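Local coordinates for protein novel immune-type receptor 11 (Ictalurus punctatus, PDB 2QTE) that serves as an immune receptor of the NITR family in a bony fish, where it probably takes part in recognising non-self cells, at residues T27-L32 against V71-F76; F76-I81 against G89-G94. The protein carries 1 engineered substitution. All blocks are in the same frame, centred on the assembly; numbering follows the deposited sequence.

Interaction 1: T27-L32 against V71-F76. Engineered in segment 27-32: Asp30 (natural residue Asn).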
loop_
_atom_site.group_PDB
_atom_site.type_symbol
_atom_site.label_atom_id
_atom_site.label_comp_id
_atom_site.label_asym_id
_atom_site.label_seq_id
_atom_site.Cartn_x
_atom_site.Cartn_y
_atom_site.Cartn_z
ATOM N N THR A 27 3.642 1.353 -17.562
ATOM C CA THR A 27 2.736 1.740 -18.649
ATOM C C THR A 27 2.671 3.276 -18.845
ATOM O O THR A 27 2.797 3.795 -19.971
ATOM C CB THR A 27 1.317 1.157 -18.427
ATOM O OG1 THR A 27 1.412 -0.205 -17.967
ATOM C CG2 THR A 27 0.508 1.214 -19.709
ATOM N N ASN A 28 2.485 3.992 -17.742
ATOM C CA ASN A 28 2.345 5.444 -17.748
ATOM C C ASN A 28 3.282 5.985 -16.664
ATOM O O ASN A 28 2.882 6.112 -15.508
ATOM C CB ASN A 28 0.888 5.782 -17.436
ATOM C CG ASN A 28 0.521 7.205 -17.758
ATOM O OD1 ASN A 28 1.174 8.138 -17.311
ATOM N ND2 ASN A 28 -0.573 7.383 -18.509
ATOM N N LYS A 29 4.530 6.278 -17.046
ATOM C CA LYS A 29 5.566 6.798 -16.115
ATOM C C LYS A 29 4.961 7.724 -15.102
ATOM O O LYS A 29 5.375 7.758 -13.951
ATOM C CB LYS A 29 6.691 7.518 -16.872
ATOM C CG LYS A 29 8.013 6.762 -16.934
ATOM C CD LYS A 29 8.106 5.813 -18.115
ATOM C CE LYS A 29 9.527 5.300 -18.280
ATOM N NZ LYS A 29 10.526 6.371 -18.618
ATOM N N ASP A 30 3.939 8.443 -15.533
ATOM C CA ASP A 30 3.327 9.478 -14.742
ATOM C C ASP A 30 2.505 9.022 -13.538
ATOM O O ASP A 30 2.266 9.830 -12.663
ATOM C CB ASP A 30 2.477 10.383 -15.640
ATOM C CG ASP A 30 3.232 10.850 -16.900
ATOM O OD1 ASP A 30 4.500 10.832 -16.915
ATOM O OD2 ASP A 30 2.522 11.234 -17.870
ATOM N N ASN A 31 2.072 7.760 -13.486
ATOM C CA ASN A 31 1.344 7.244 -12.313
ATOM C C ASN A 31 2.208 6.332 -11.462
ATOM O O ASN A 31 1.701 5.459 -10.728
ATOM C CB ASN A 31 0.041 6.517 -12.702
ATOM C CG ASN A 31 -0.925 7.408 -13.458
ATOM O OD1 ASN A 31 -0.527 8.399 -14.042
ATOM N ND2 ASN A 31 -2.200 7.041 -13.467
ATOM N N LEU A 32 3.515 6.558 -11.541
ATOM C CA LEU A 32 4.460 5.755 -10.804
ATOM C C LEU A 32 5.020 6.522 -9.595
ATOM O O LEU A 32 5.287 7.735 -9.685
ATOM C CB LEU A 32 5.555 5.308 -11.737
ATOM C CG LEU A 32 6.694 4.509 -11.176
ATOM C CD1 LEU A 32 6.281 3.082 -10.835
ATOM C CD2 LEU A 32 7.798 4.527 -12.202
ATOM N N VAL A 71 16.511 8.481 -11.328
ATOM C CA VAL A 71 15.438 8.223 -12.280
ATOM C C VAL A 71 16.006 8.288 -13.695
ATOM O O VAL A 71 16.578 9.309 -14.087
ATOM C CB VAL A 71 14.279 9.220 -12.112
ATOM C CG1 VAL A 71 13.169 8.994 -13.158
ATOM C CG2 VAL A 71 13.737 9.169 -10.621
ATOM N N ASN A 72 15.866 7.190 -14.438
ATOM C CA ASN A 72 16.218 7.148 -15.850
ATOM C C ASN A 72 15.298 6.183 -16.650
ATOM O O ASN A 72 14.197 5.883 -16.211
ATOM C CB ASN A 72 17.714 6.856 -16.051
ATOM C CG ASN A 72 18.179 5.534 -15.445
ATOM O OD1 ASN A 72 17.549 4.481 -15.607
ATOM N ND2 ASN A 72 19.319 5.580 -14.769
ATOM N N ASP A 73 15.734 5.735 -17.823
ATOM C CA ASP A 73 14.946 4.790 -18.632
ATOM C C ASP A 73 14.793 3.426 -17.962
ATOM O O ASP A 73 13.925 2.616 -18.331
ATOM C CB ASP A 73 15.601 4.601 -20.013
ATOM C CG ASP A 73 15.149 5.644 -21.043
ATOM O OD1 ASP A 73 15.957 5.910 -21.977
ATOM O OD2 ASP A 73 14.012 6.202 -20.935
ATOM N N GLN A 74 15.660 3.160 -16.988
ATOM C CA GLN A 74 15.724 1.837 -16.413
ATOM C C GLN A 74 15.419 1.832 -14.927
ATOM O O GLN A 74 15.041 0.787 -14.391
ATOM C CB GLN A 74 17.071 1.172 -16.713
ATOM C CG GLN A 74 17.318 0.909 -18.244
ATOM C CD GLN A 74 18.053 2.063 -18.949
ATOM O OE1 GLN A 74 17.441 3.037 -19.413
ATOM N NE2 GLN A 74 19.377 1.950 -19.020
ATOM N N LYS A 75 15.540 2.987 -14.271
ATOM C CA LYS A 75 15.572 3.027 -12.807
ATOM C C LYS A 75 14.597 4.003 -12.211
ATOM O O LYS A 75 14.383 5.088 -12.741
ATOM C CB LYS A 75 16.973 3.423 -12.323
ATOM C CG LYS A 75 18.055 2.417 -12.626
ATOM C CD LYS A 75 19.397 2.883 -12.107
ATOM C CE LYS A 75 20.476 1.909 -12.496
ATOM N NZ LYS A 75 21.639 1.968 -11.564
ATOM N N PHE A 76 14.020 3.638 -11.080
ATOM C CA PHE A 76 13.265 4.593 -10.326
ATOM C C PHE A 76 13.653 4.314 -8.881
ATOM O O PHE A 76 12.821 3.881 -8.062
ATOM C CB PHE A 76 11.790 4.372 -10.625
ATOM C CG PHE A 76 10.873 5.399 -10.033
ATOM C CD1 PHE A 76 10.933 6.732 -10.437
ATOM C CD2 PHE A 76 9.914 5.034 -9.093
ATOM C CE1 PHE A 76 10.096 7.680 -9.898
ATOM C CE2 PHE A 76 9.072 5.999 -8.549
ATOM C CZ PHE A 76 9.152 7.314 -8.948
HETATM O O HOH W 1 11.922 3.831 -19.456
HETATM O O HOH W 2 12.514 7.719 -17.248
#
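The ammonium group of Lys29 is joined to the 71-76 turn through two waters. One lies 2.8 Å from Lys29 NZ and gives a weak bond to Asn72 O; the other, bound weakly by the lysine, donates to Asp73 O, with the water oxygen 2.6 Å from that carbonyl oxygen. That same water also reaches Asp73 OD2 through a long, weak bond. Direct pairing is absent: Lys29 NZ and Asp73 OD2 stand 4.2 Å apart, beyond a salt bridge, although the opposite charges probably still attract. An Asx turn shapes this loop and probably helps to place the carbonyls that the waters bind: Gln74 N binds Asn72 OD1 at 2.7 Å, in the plane of the side-chain carbonyl. Deeper in, the contact turns apolar. Leu32 and Phe76 approach from opposite directions, and Leu32 CD2 sits over one face of the ring, displaced from the centre toward the CD2 side, 4.0 Å from the Phe76 centroid in a CH-pi contact. Phe76 extends to meet it because its CG is anti to the backbone N (chi1 -173°). Replacing Phe76 with an alanine would probably strip Leu32 of this aromatic face and open a gap beside Trp34, whose ring meets Phe76 nearly parallel. Water thus bridges two loops at one end of the immunoglobulin V-type sandwich, 27-32 at the first hypervariable loop position, and their following strands pack inside.

Interaction 2: F76-I81 against G89-G94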
loop_
_atom_site.group_PDB
_atom_site.type_symbol
_atom_site.label_atom_id
_atom_site.label_comp_id
_atom_site.label_asym_id
_atom_site.label_seq_id
_atom_site.Cartn_x
_atom_site.Cartn_y
_atom_site.Cartn_z
ATOM N N PHE A 76 14.020 3.638 -11.080
ATOM C CA PHE A 76 13.265 4.593 -10.326
ATOM C C PHE A 76 13.653 4.314 -8.881
ATOM O O PHE A 76 12.821 3.881 -8.062
ATOM C CB PHE A 76 11.790 4.372 -10.625
ATOM C CG PHE A 76 10.873 5.399 -10.033
ATOM C CD1 PHE A 76 10.933 6.732 -10.437
ATOM C CD2 PHE A 76 9.914 5.034 -9.093
ATOM C CE1 PHE A 76 10.096 7.680 -9.898
ATOM C CE2 PHE A 76 9.072 5.999 -8.549
ATOM C CZ PHE A 76 9.152 7.314 -8.948
ATOM N N ASP A 77 14.933 4.499 -8.582
ATOM C CA ASP A 77 15.468 4.023 -7.281
ATOM C C ASP A 77 15.525 5.134 -6.248
ATOM O O ASP A 77 15.913 6.238 -6.557
ATOM C CB ASP A 77 16.851 3.431 -7.438
ATOM C CG ASP A 77 16.926 2.363 -8.532
ATOM O OD1 ASP A 77 15.870 1.802 -8.926
ATOM O OD2 ASP A 77 18.053 2.057 -8.951
ATOM N N LEU A 78 15.203 4.794 -5.001
ATOM C CA LEU A 78 15.149 5.756 -3.927
ATOM C C LEU A 78 16.472 5.663 -3.110
ATOM O O LEU A 78 16.851 4.582 -2.722
ATOM C CB LEU A 78 13.918 5.391 -3.084
ATOM C CG LEU A 78 13.478 6.228 -1.884
ATOM C CD1 LEU A 78 13.203 7.662 -2.274
ATOM C CD2 LEU A 78 12.232 5.553 -1.292
ATOM N N ASN A 79 17.178 6.770 -2.876
ATOM C CA ASN A 79 18.400 6.747 -2.068
ATOM C C ASN A 79 18.194 7.517 -0.757
ATOM O O ASN A 79 17.388 8.438 -0.700
ATOM C CB ASN A 79 19.529 7.433 -2.785
ATOM C CG ASN A 79 19.597 7.073 -4.247
ATOM O OD1 ASN A 79 19.764 5.903 -4.559
ATOM N ND2 ASN A 79 19.476 8.056 -5.138
ATOM N N ILE A 80 18.907 7.109 0.286
ATOM C CA ILE A 80 19.040 7.897 1.521
ATOM C C ILE A 80 20.533 8.064 1.800
ATOM O O ILE A 80 21.266 7.074 1.757
ATOM C CB ILE A 80 18.427 7.218 2.769
ATOM C CG1 ILE A 80 16.971 6.769 2.554
ATOM C CG2 ILE A 80 18.387 8.200 3.902
ATOM C CD1 ILE A 80 16.806 5.555 1.652
ATOM N N ILE A 81 20.998 9.295 2.049
ATOM C CA ILE A 81 22.387 9.451 2.482
ATOM C C ILE A 81 22.318 9.670 4.009
ATOM O O ILE A 81 21.665 10.599 4.471
ATOM C CB ILE A 81 23.208 10.500 1.635
ATOM C CG1 ILE A 81 23.488 9.928 0.212
ATOM C CG2 ILE A 81 24.639 10.760 2.251
ATOM C CD1 ILE A 81 23.888 10.968 -0.833
ATOM N N GLY A 89 11.065 1.088 7.889
ATOM C CA GLY A 89 9.660 0.901 7.503
ATOM C C GLY A 89 9.601 0.181 6.180
ATOM O O GLY A 89 10.610 -0.347 5.737
ATOM N N GLU A 90 8.437 0.187 5.529
ATOM C CA GLU A 90 8.354 -0.513 4.238
ATOM C C GLU A 90 8.084 0.509 3.153
ATOM O O GLU A 90 7.367 1.488 3.381
ATOM C CB GLU A 90 7.325 -1.661 4.267
ATOM C CG GLU A 90 7.490 -2.601 5.481
ATOM C CD GLU A 90 6.603 -3.821 5.500
ATOM O OE1 GLU A 90 5.362 -3.708 5.286
ATOM O OE2 GLU A 90 7.143 -4.910 5.780
ATOM N N TYR A 91 8.683 0.274 1.978
ATOM C CA TYR A 91 8.590 1.170 0.869
ATOM C C TYR A 91 8.205 0.315 -0.323
ATOM O O TYR A 91 8.913 -0.652 -0.663
ATOM C CB TYR A 91 9.943 1.866 0.584
ATOM C CG TYR A 91 10.441 2.774 1.715
ATOM C CD1 TYR A 91 10.993 2.233 2.897
ATOM C CD2 TYR A 91 10.392 4.162 1.586
ATOM C CE1 TYR A 91 11.453 3.089 3.958
ATOM C CE2 TYR A 91 10.891 5.021 2.619
ATOM C CZ TYR A 91 11.408 4.478 3.780
ATOM O OH TYR A 91 11.876 5.342 4.773
ATOM N N PHE A 92 7.111 0.706 -0.951
ATOM C CA PHE A 92 6.509 -0.056 -2.038
ATOM C C PHE A 92 6.526 0.829 -3.282
ATOM O O PHE A 92 6.137 1.986 -3.222
ATOM C CB PHE A 92 5.027 -0.371 -1.723
ATOM C CG PHE A 92 4.769 -0.893 -0.343
ATOM C CD1 PHE A 92 5.365 -2.095 0.093
ATOM C CD2 PHE A 92 3.939 -0.190 0.530
ATOM C CE1 PHE A 92 5.127 -2.611 1.351
ATOM C CE2 PHE A 92 3.707 -0.673 1.878
ATOM C CZ PHE A 92 4.277 -1.901 2.276
ATOM N N CYS A 93 6.949 0.276 -4.409
ATOM C CA CYS A 93 6.942 0.977 -5.661
ATOM C C CYS A 93 5.751 0.468 -6.435
ATOM O O CYS A 93 5.583 -0.708 -6.597
ATOM C CB CYS A 93 8.230 0.695 -6.422
ATOM S SG CYS A 93 8.448 1.704 -7.852
ATOM N N GLY A 94 4.916 1.362 -6.894
ATOM C CA GLY A 94 3.733 0.978 -7.612
ATOM C C GLY A 94 3.270 1.956 -8.647
ATOM O O GLY A 94 3.630 3.144 -8.653
#
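Strands 76-80 and 89-97 belong to different sheets, and their backbones face each other across the sandwich without a shared hydrogen bond, the CA atoms of Phe76 and Cys93 lying 8.6 Å apart and those of Leu78 and Tyr91 9.3 Å. Side chains from both strands fill the interval. Cys93 SG comes up to the edge of the Phe76 ring, close to its plane, 3.8 Å from Phe76 CD2. This is a sulfur-aromatic contact made at the rim, with the sulfur 83° off the ring normal. The same sulfur forms the disulfide to Cys21, so the aromatic edge lies against the covalent bridge between the sheets. Two residues further along, Leu78 and Tyr91 cross at about a right angle, and the Leu78 CD2 methyl meets Tyr91 CD2 at 3.7 Å. Tyr91 CG is anti to its carbonyl carbon (chi1 -64°), which carries the ring along the interface and lets its hydroxyl reach the backbone O of Asp87. That hydrogen bond satisfies the polar end and helps to fix the ring, in keeping with the tyrosine corner common in immunoglobulin V domains. Met69 also packs against both Phe76 and Leu78. Across the two segments the contact is wholly apolar and sulfur-aromatic, which implies that these two strands probably cohere through burial of apolar groups, next to the Cys21-Cys93 disulfide, rather than through polar pairing.

Overall arrangement
Interaction 2 lies in the core, its centre about 3 Å from that of the chain, whereas interaction 1 sits near one end of the sandwich, about 12 Å out, and is only partly buried. Phe76 belongs to both, presenting a face to one partner and an edge to the other. The two sites also touch through Leu32, whose CD1 lies 3.9 Å from Cys93 SG, so the two contacts adjoin through Leu32 as well as through the shared ring. Chemistry follows depth: water and charge enter at the loops of 27-32 and 71-76, while the facing strands of 76-81 and 89-94 meet through hydrocarbon, ring and sulfur. Both contacts join elements of the two sheets.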